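Local coordinates for protein transcriptional regulator (PDB 4IVN) that probably represses transcription of genes for sialic acid catabolism and binds the sugar phosphate N-acetylmannosamine 6-phosphate, at residues A[127-132]-A[176-181]; A[133-138]-A[160-165]; A[139-144]-A[241-246]. All blocks are in the same frame, centred on the assembly; numbering follows the deposited sequence.

Contact 1: residues A[127-132]-A[176-181]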
# COMPACT_ATOMS: atom_id res chain seq x y z
N ALA A 127 -6.53 -21.55 8.34
CA ALA A 127 -7.68 -20.72 8.62
C ALA A 127 -8.75 -20.91 7.54
O ALA A 127 -8.44 -21.01 6.35
CB ALA A 127 -7.25 -19.28 8.74
N GLU A 128 -10.00 -21.00 7.94
CA GLU A 128 -11.08 -21.01 6.96
C GLU A 128 -11.54 -19.57 6.62
O GLU A 128 -12.04 -19.27 5.52
CB GLU A 128 -12.24 -21.83 7.51
CG GLU A 128 -11.93 -23.35 7.37
CD GLU A 128 -13.03 -24.23 7.95
OE1 GLU A 128 -13.67 -23.81 8.93
OE2 GLU A 128 -13.25 -25.36 7.46
N PHE A 129 -11.31 -18.66 7.55
CA PHE A 129 -11.81 -17.27 7.30
C PHE A 129 -10.83 -16.34 7.96
O PHE A 129 -10.34 -16.63 9.09
CB PHE A 129 -13.23 -17.05 7.88
CG PHE A 129 -13.69 -15.57 7.85
CD1 PHE A 129 -14.31 -15.06 6.73
CD2 PHE A 129 -13.42 -14.71 8.94
CE1 PHE A 129 -14.75 -13.71 6.73
CE2 PHE A 129 -13.83 -13.39 8.91
CZ PHE A 129 -14.50 -12.90 7.81
N ILE A 130 -10.48 -15.27 7.24
CA ILE A 130 -9.49 -14.36 7.77
C ILE A 130 -10.09 -12.96 7.75
O ILE A 130 -10.48 -12.39 6.66
CB ILE A 130 -8.18 -14.40 6.93
CG1 ILE A 130 -7.56 -15.83 7.01
CG2 ILE A 130 -7.13 -13.37 7.45
CD1 ILE A 130 -6.36 -16.03 6.09
N GLY A 131 -10.14 -12.37 8.94
CA GLY A 131 -10.68 -11.01 9.11
C GLY A 131 -9.50 -10.07 9.29
O GLY A 131 -8.56 -10.37 10.07
N CYS A 132 -9.53 -8.89 8.64
CA CYS A 132 -8.39 -7.96 8.82
C CYS A 132 -8.92 -6.60 9.28
O CYS A 132 -10.01 -6.23 8.86
CB CYS A 132 -7.65 -7.74 7.50
SG CYS A 132 -7.08 -9.30 6.78
N ASP A 176 -11.74 -19.40 12.32
CA ASP A 176 -11.45 -17.96 11.92
C ASP A 176 -10.00 -17.61 12.35
O ASP A 176 -9.50 -18.17 13.31
CB ASP A 176 -12.39 -16.96 12.63
CG ASP A 176 -13.82 -17.17 12.26
OD1 ASP A 176 -14.02 -17.81 11.19
OD2 ASP A 176 -14.75 -16.66 12.98
N LEU A 177 -9.40 -16.57 11.74
CA LEU A 177 -8.13 -16.00 12.17
C LEU A 177 -8.25 -14.47 11.89
O LEU A 177 -8.82 -14.04 10.87
CB LEU A 177 -7.01 -16.50 11.24
CG LEU A 177 -5.60 -15.82 11.20
CD1 LEU A 177 -4.95 -16.16 12.53
CD2 LEU A 177 -4.67 -16.41 10.15
N TRP A 178 -7.72 -13.64 12.80
CA TRP A 178 -7.78 -12.15 12.63
C TRP A 178 -6.41 -11.54 12.52
O TRP A 178 -5.51 -11.93 13.25
CB TRP A 178 -8.43 -11.50 13.82
CG TRP A 178 -9.86 -11.88 13.79
CD1 TRP A 178 -10.47 -13.04 14.30
CD2 TRP A 178 -10.88 -11.13 13.17
NE1 TRP A 178 -11.81 -13.04 14.01
CE2 TRP A 178 -12.13 -11.91 13.34
CE3 TRP A 178 -10.92 -9.86 12.55
CZ2 TRP A 178 -13.36 -11.43 12.88
CZ3 TRP A 178 -12.16 -9.40 12.07
CH2 TRP A 178 -13.36 -10.17 12.26
N PHE A 179 -6.26 -10.55 11.63
CA PHE A 179 -5.07 -9.73 11.61
C PHE A 179 -5.43 -8.30 12.06
O PHE A 179 -6.40 -7.70 11.57
CB PHE A 179 -4.60 -9.65 10.19
CG PHE A 179 -3.77 -10.86 9.80
CD1 PHE A 179 -4.40 -11.97 9.29
CD2 PHE A 179 -2.39 -10.88 9.99
CE1 PHE A 179 -3.68 -13.09 8.89
CE2 PHE A 179 -1.67 -12.02 9.62
CZ PHE A 179 -2.31 -13.13 9.15
N ALA A 180 -4.69 -7.77 13.01
CA ALA A 180 -4.93 -6.40 13.54
C ALA A 180 -3.77 -5.64 12.97
O ALA A 180 -2.64 -5.92 13.34
CB ALA A 180 -4.90 -6.41 15.13
N VAL A 181 -4.03 -4.71 12.03
CA VAL A 181 -2.99 -3.89 11.41
C VAL A 181 -2.98 -2.49 11.99
O VAL A 181 -3.93 -1.72 11.83
CB VAL A 181 -3.20 -3.76 9.86
CG1 VAL A 181 -1.98 -3.04 9.20
CG2 VAL A 181 -3.44 -5.20 9.30
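Phe-129 and Leu-177 bury the most surface in this strand pair, with Phe-179 close behind. The carbonyl O of Phe-129 accepts a hydrogen bond from Leu-177 N at 2.8 Å. Leu-177 O then takes Gly-131 N at 2.9 Å, and Gly-131 O takes Phe-179 N at 2.8 Å. Phe-129 CG is anti to the backbone N (chi1 170°), which puts it beside the carbonyl carbon and 4.0 Å from Asp-176 OD1. The same Asp-176 OD1 lies 3.5 Å from Phe-129 CB, with ring and carboxylate planes 62° apart. The other oxygen, Asp-176 OD2, is hydrogen-bonded to Ser-173 N and Ser-172 OG. The two strands run parallel and are neighbours in the five-stranded parallel sheet of the SIS domain, an alpha/beta fold flanked by helices. On the face opposite Phe-129, Leu-177 CB rests 3.7 Å from Ala-127 CB. Farther along that face the methyl Ile-130 CG2 reaches the edge of the Phe-179 ring, 3.6 Å from Phe-179 CD1. Val-124 of helix 114-126 touches Ile-130, Leu-177 and Phe-179. Back on the Phe-129 face, Trp-178 lays its six-membered ring over Gly-131. Gly-131 CA sits 3.9 Å from that ring's centroid, a CH-pi contact offset toward the rim.

Contact 2: residues A[133-138]-A[160-165]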
# COMPACT_ATOMS: atom_id res chain seq x y z
N ILE A 133 -8.17 -5.91 10.15
CA ILE A 133 -8.69 -4.69 10.78
C ILE A 133 -7.59 -3.64 10.75
O ILE A 133 -6.46 -3.90 11.15
CB ILE A 133 -9.18 -4.90 12.27
CG1 ILE A 133 -10.16 -6.05 12.46
CG2 ILE A 133 -9.81 -3.62 12.80
CD1 ILE A 133 -10.15 -6.44 13.95
N GLY A 134 -7.94 -2.41 10.28
CA GLY A 134 -7.01 -1.32 10.33
C GLY A 134 -7.65 -0.05 9.81
O GLY A 134 -8.61 -0.12 8.99
N VAL A 135 -7.18 1.08 10.35
CA VAL A 135 -7.70 2.39 9.93
C VAL A 135 -6.70 3.38 9.46
O VAL A 135 -5.46 3.21 9.65
CB VAL A 135 -8.56 3.07 11.05
CG1 VAL A 135 -9.76 2.16 11.50
CG2 VAL A 135 -7.68 3.43 12.24
N GLY A 136 -7.15 4.43 8.76
CA GLY A 136 -6.21 5.46 8.27
C GLY A 136 -5.20 4.78 7.35
O GLY A 136 -5.60 4.01 6.46
N ALA A 137 -3.91 5.06 7.51
CA ALA A 137 -2.91 4.49 6.62
C ALA A 137 -2.80 2.98 6.76
O ALA A 137 -2.35 2.29 5.83
CB ALA A 137 -1.54 5.08 6.84
N SER A 138 -3.15 2.47 7.93
CA SER A 138 -3.13 0.98 8.11
C SER A 138 -4.19 0.30 7.28
O SER A 138 -4.08 -0.90 7.03
CB SER A 138 -3.27 0.59 9.61
OG SER A 138 -1.92 0.72 10.20
N GLU A 160 -12.52 -1.39 7.31
CA GLU A 160 -12.21 -0.13 8.14
C GLU A 160 -13.43 0.42 8.92
O GLU A 160 -13.25 1.47 9.75
CB GLU A 160 -11.54 1.05 7.36
CG GLU A 160 -10.38 0.57 6.53
CD GLU A 160 -10.82 -0.07 5.26
OE1 GLU A 160 -12.05 -0.13 5.00
OE2 GLU A 160 -9.94 -0.50 4.50
N ASP A 161 -14.62 -0.20 8.64
CA ASP A 161 -15.74 0.06 9.59
C ASP A 161 -15.50 -0.74 10.89
O ASP A 161 -15.70 -1.97 10.90
CB ASP A 161 -17.13 -0.20 9.00
CG ASP A 161 -18.24 0.29 9.96
OD1 ASP A 161 -19.43 0.70 9.59
OD2 ASP A 161 -17.90 0.29 11.20
N THR A 162 -15.09 -0.08 11.94
CA THR A 162 -14.62 -0.76 13.20
C THR A 162 -15.81 -1.23 14.02
O THR A 162 -15.65 -2.08 14.88
CB THR A 162 -13.68 0.12 14.01
OG1 THR A 162 -14.25 1.41 14.06
CG2 THR A 162 -12.30 0.28 13.28
N HIS A 163 -16.99 -0.71 13.71
CA HIS A 163 -18.27 -1.22 14.24
C HIS A 163 -18.57 -2.56 13.69
O HIS A 163 -18.80 -3.52 14.46
CB HIS A 163 -19.39 -0.23 13.96
CG HIS A 163 -19.29 0.98 14.84
ND1 HIS A 163 -20.25 1.31 15.74
CD2 HIS A 163 -18.27 1.94 14.96
CE1 HIS A 163 -19.90 2.47 16.39
NE2 HIS A 163 -18.65 2.83 15.92
N LEU A 164 -18.45 -2.69 12.35
CA LEU A 164 -18.67 -3.98 11.70
C LEU A 164 -17.59 -4.98 12.15
O LEU A 164 -17.90 -6.18 12.41
CB LEU A 164 -18.66 -3.85 10.19
CG LEU A 164 -19.94 -3.27 9.55
CD1 LEU A 164 -19.82 -3.32 8.02
CD2 LEU A 164 -21.17 -4.07 9.96
N ALA A 165 -16.36 -4.48 12.22
CA ALA A 165 -15.22 -5.38 12.58
C ALA A 165 -15.49 -5.90 14.03
O ALA A 165 -15.31 -7.12 14.32
CB ALA A 165 -13.91 -4.58 12.58
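Gly-134 and Glu-160 meet through a backbone carbonyl and an aliphatic carbon, Gly-134 O lying 3.1 Å from Glu-160 CG. The flat carboxylate of Glu-160 takes no part across the segments. A bend at chi2 (79°) sets CD off the straight chain. Glu-160 OE2 hydrogen-bonds Ser-139 OG and forms a salt bridge with Arg-143, both on helix 137-151. The second flat group is the carboxylate of Asp-161, the N-cap of helix 162-170. His-163 N meets Asp-161 OD2 nearly along its C-O axis at 2.9 Å. Leu-164 N comes to the same Asp-161 OD2 from above the carboxylate plane at 3.2 Å. One oxygen thus holds two N-H groups of the first turn. Two apolar pairs complete the contact. Val-135 CG1 touches the methyl Thr-162 CG2 at 3.6 Å, and these side chains cross at about a right angle. Ile-133 CG1 sits 4.0 Å from Ala-165 CB. Val-135, Gly-136, Ala-137 and Ser-138 line the sugar phosphate pocket. Ala-137 N and Ser-138 OG hydrogen-bond the ligand, and Tyr-147 of the second subunit packs on Ala-137. Segment 133-138 leads from strand 129-133 into helix 137-151, and segment 160-165 from strand 156-159 into helix 162-170. Helix 188-199 covers Ile-133, Val-135 and Ala-165.

Contact 3: residues A[139-144]-A[241-246]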
# COMPACT_ATOMS: atom_id res chain seq x y z
N SER A 139 -5.27 1.03 6.93
CA SER A 139 -6.24 0.47 5.89
C SER A 139 -5.49 -0.05 4.62
O SER A 139 -5.84 -1.08 4.05
CB SER A 139 -7.21 1.57 5.41
OG SER A 139 -8.06 1.11 4.37
N ILE A 140 -4.48 0.69 4.19
CA ILE A 140 -3.73 0.38 2.91
C ILE A 140 -3.04 -0.96 3.08
O ILE A 140 -3.08 -1.82 2.17
CB ILE A 140 -2.67 1.50 2.61
CG1 ILE A 140 -3.35 2.76 2.00
CG2 ILE A 140 -1.55 1.05 1.66
CD1 ILE A 140 -4.45 3.41 2.82
N VAL A 141 -2.43 -1.16 4.26
CA VAL A 141 -1.73 -2.43 4.54
C VAL A 141 -2.67 -3.64 4.67
O VAL A 141 -2.36 -4.70 4.06
CB VAL A 141 -0.78 -2.32 5.80
CG1 VAL A 141 -0.08 -3.67 6.10
CG2 VAL A 141 0.22 -1.19 5.51
N GLY A 142 -3.78 -3.46 5.42
CA GLY A 142 -4.80 -4.48 5.60
C GLY A 142 -5.47 -4.84 4.24
O GLY A 142 -5.69 -6.00 3.94
N ARG A 143 -5.74 -3.85 3.38
CA ARG A 143 -6.23 -4.12 2.03
C ARG A 143 -5.23 -4.91 1.23
O ARG A 143 -5.62 -5.76 0.45
CB ARG A 143 -6.51 -2.79 1.29
CG ARG A 143 -7.80 -2.04 1.71
CD ARG A 143 -9.11 -2.88 1.68
NE ARG A 143 -10.31 -2.22 2.33
CZ ARG A 143 -11.59 -2.66 2.32
NH1 ARG A 143 -11.90 -3.84 1.75
NH2 ARG A 143 -12.58 -1.91 2.87
N TYR A 144 -3.96 -4.58 1.32
CA TYR A 144 -3.00 -5.39 0.54
C TYR A 144 -2.99 -6.83 1.02
O TYR A 144 -2.89 -7.75 0.23
CB TYR A 144 -1.58 -4.79 0.60
CG TYR A 144 -0.62 -5.47 -0.39
CD1 TYR A 144 -0.91 -5.53 -1.82
CD2 TYR A 144 0.61 -5.97 0.07
CE1 TYR A 144 0.01 -6.12 -2.70
CE2 TYR A 144 1.51 -6.54 -0.82
CZ TYR A 144 1.19 -6.60 -2.19
OH TYR A 144 2.10 -7.22 -3.00
N VAL A 241 6.12 0.81 4.26
CA VAL A 241 6.78 -0.07 3.32
C VAL A 241 7.23 -1.33 4.06
O VAL A 241 7.14 -2.43 3.53
CB VAL A 241 7.90 0.63 2.51
CG1 VAL A 241 9.17 0.73 3.34
CG2 VAL A 241 8.17 -0.17 1.23
N GLY A 242 7.66 -1.20 5.30
CA GLY A 242 8.03 -2.43 5.99
C GLY A 242 6.85 -3.29 6.39
O GLY A 242 6.97 -4.53 6.44
N ALA A 243 5.71 -2.64 6.71
CA ALA A 243 4.42 -3.37 7.05
C ALA A 243 3.98 -4.17 5.80
O ALA A 243 3.66 -5.38 5.88
CB ALA A 243 3.34 -2.42 7.54
N LEU A 244 4.11 -3.54 4.62
CA LEU A 244 3.80 -4.27 3.38
C LEU A 244 4.76 -5.41 3.07
O LEU A 244 4.30 -6.44 2.59
CB LEU A 244 3.72 -3.30 2.19
CG LEU A 244 2.62 -2.27 2.26
CD1 LEU A 244 2.94 -1.08 1.25
CD2 LEU A 244 1.18 -2.83 2.09
N LEU A 245 6.08 -5.22 3.27
CA LEU A 245 7.04 -6.32 3.18
C LEU A 245 6.65 -7.54 4.08
O LEU A 245 6.68 -8.68 3.62
CB LEU A 245 8.40 -5.83 3.60
CG LEU A 245 9.51 -6.90 3.66
CD1 LEU A 245 9.81 -7.43 2.28
CD2 LEU A 245 10.79 -6.33 4.29
N LEU A 246 6.28 -7.30 5.33
CA LEU A 246 5.70 -8.39 6.18
C LEU A 246 4.57 -9.13 5.50
O LEU A 246 4.54 -10.38 5.58
CB LEU A 246 5.12 -7.87 7.53
CG LEU A 246 5.98 -7.03 8.47
CD1 LEU A 246 5.12 -6.63 9.69
CD2 LEU A 246 7.30 -7.68 8.86
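Leu-244 places its CD2 methyl against both Val-141 and Tyr-144. Its CG is anti to the carbonyl carbon (chi1 -63°), beside the backbone N. Leu-244 CD2 lies 3.7 Å from Tyr-144 CB and 3.8 Å from Tyr-144 CD2. The two side chains cross at about a right angle, and the methyl approaches the ring obliquely. Val-141 meets Leu-244 at a slant, with Val-141 CG2 at 3.9 Å from Leu-244 CD2. Val-141 also sets both methyls against Ala-243. Ala-243 CB is 3.9 Å from Val-141 CG1 and equally far from Val-141 CG2. The helix segments run nearly parallel, 18° apart, their axes approaching to 9.6 Å at their closest. This joins the helix that follows the first SIS strand to helix 237-257, at the dimer interface. Phe-237 of the second subunit packs on both Tyr-144 and Leu-244, and Ile-140 meets Ile-140 of that subunit. The Tyr-144 hydroxyl is hydrogen-bonded to Gly-235 O of the second subunit and to Arg-148 of its own chain. Between the segments the side chains meet through apolar carbons. This buried packing is non-directional, and the polar end of Tyr-144 acts outside the segment pair, where it links helix 137-151 to the second subunit.

Helix 137-151 joins contacts 2 and 3, and strand 129-133 leads into it from contact 1. Contact 2 joins the sheet of contact 1 through Ile-133: Val-181 N to Ile-133 O, 2.7 Å, is a probable hydrogen bond that extends the ladder. Val-181 also packs on the helix of contact 3, with Val-181 CG1 3.7 Å from Val-141 CB. Contact 2 reaches contact 3 through the Glu-160 salt bridge, Glu-160 OE2 to Arg-143 NE 2.8 Å. Of the three, contact 2 lies at the ligand, with the Val-135 side chain about 4 Å from it. The side chain of Ile-140 in contact 3 is about 8 Å from a bound ligand. The side chain of Phe-179 in contact 1 is about 12 Å from one. Contacts 2 and 3 also touch the second subunit.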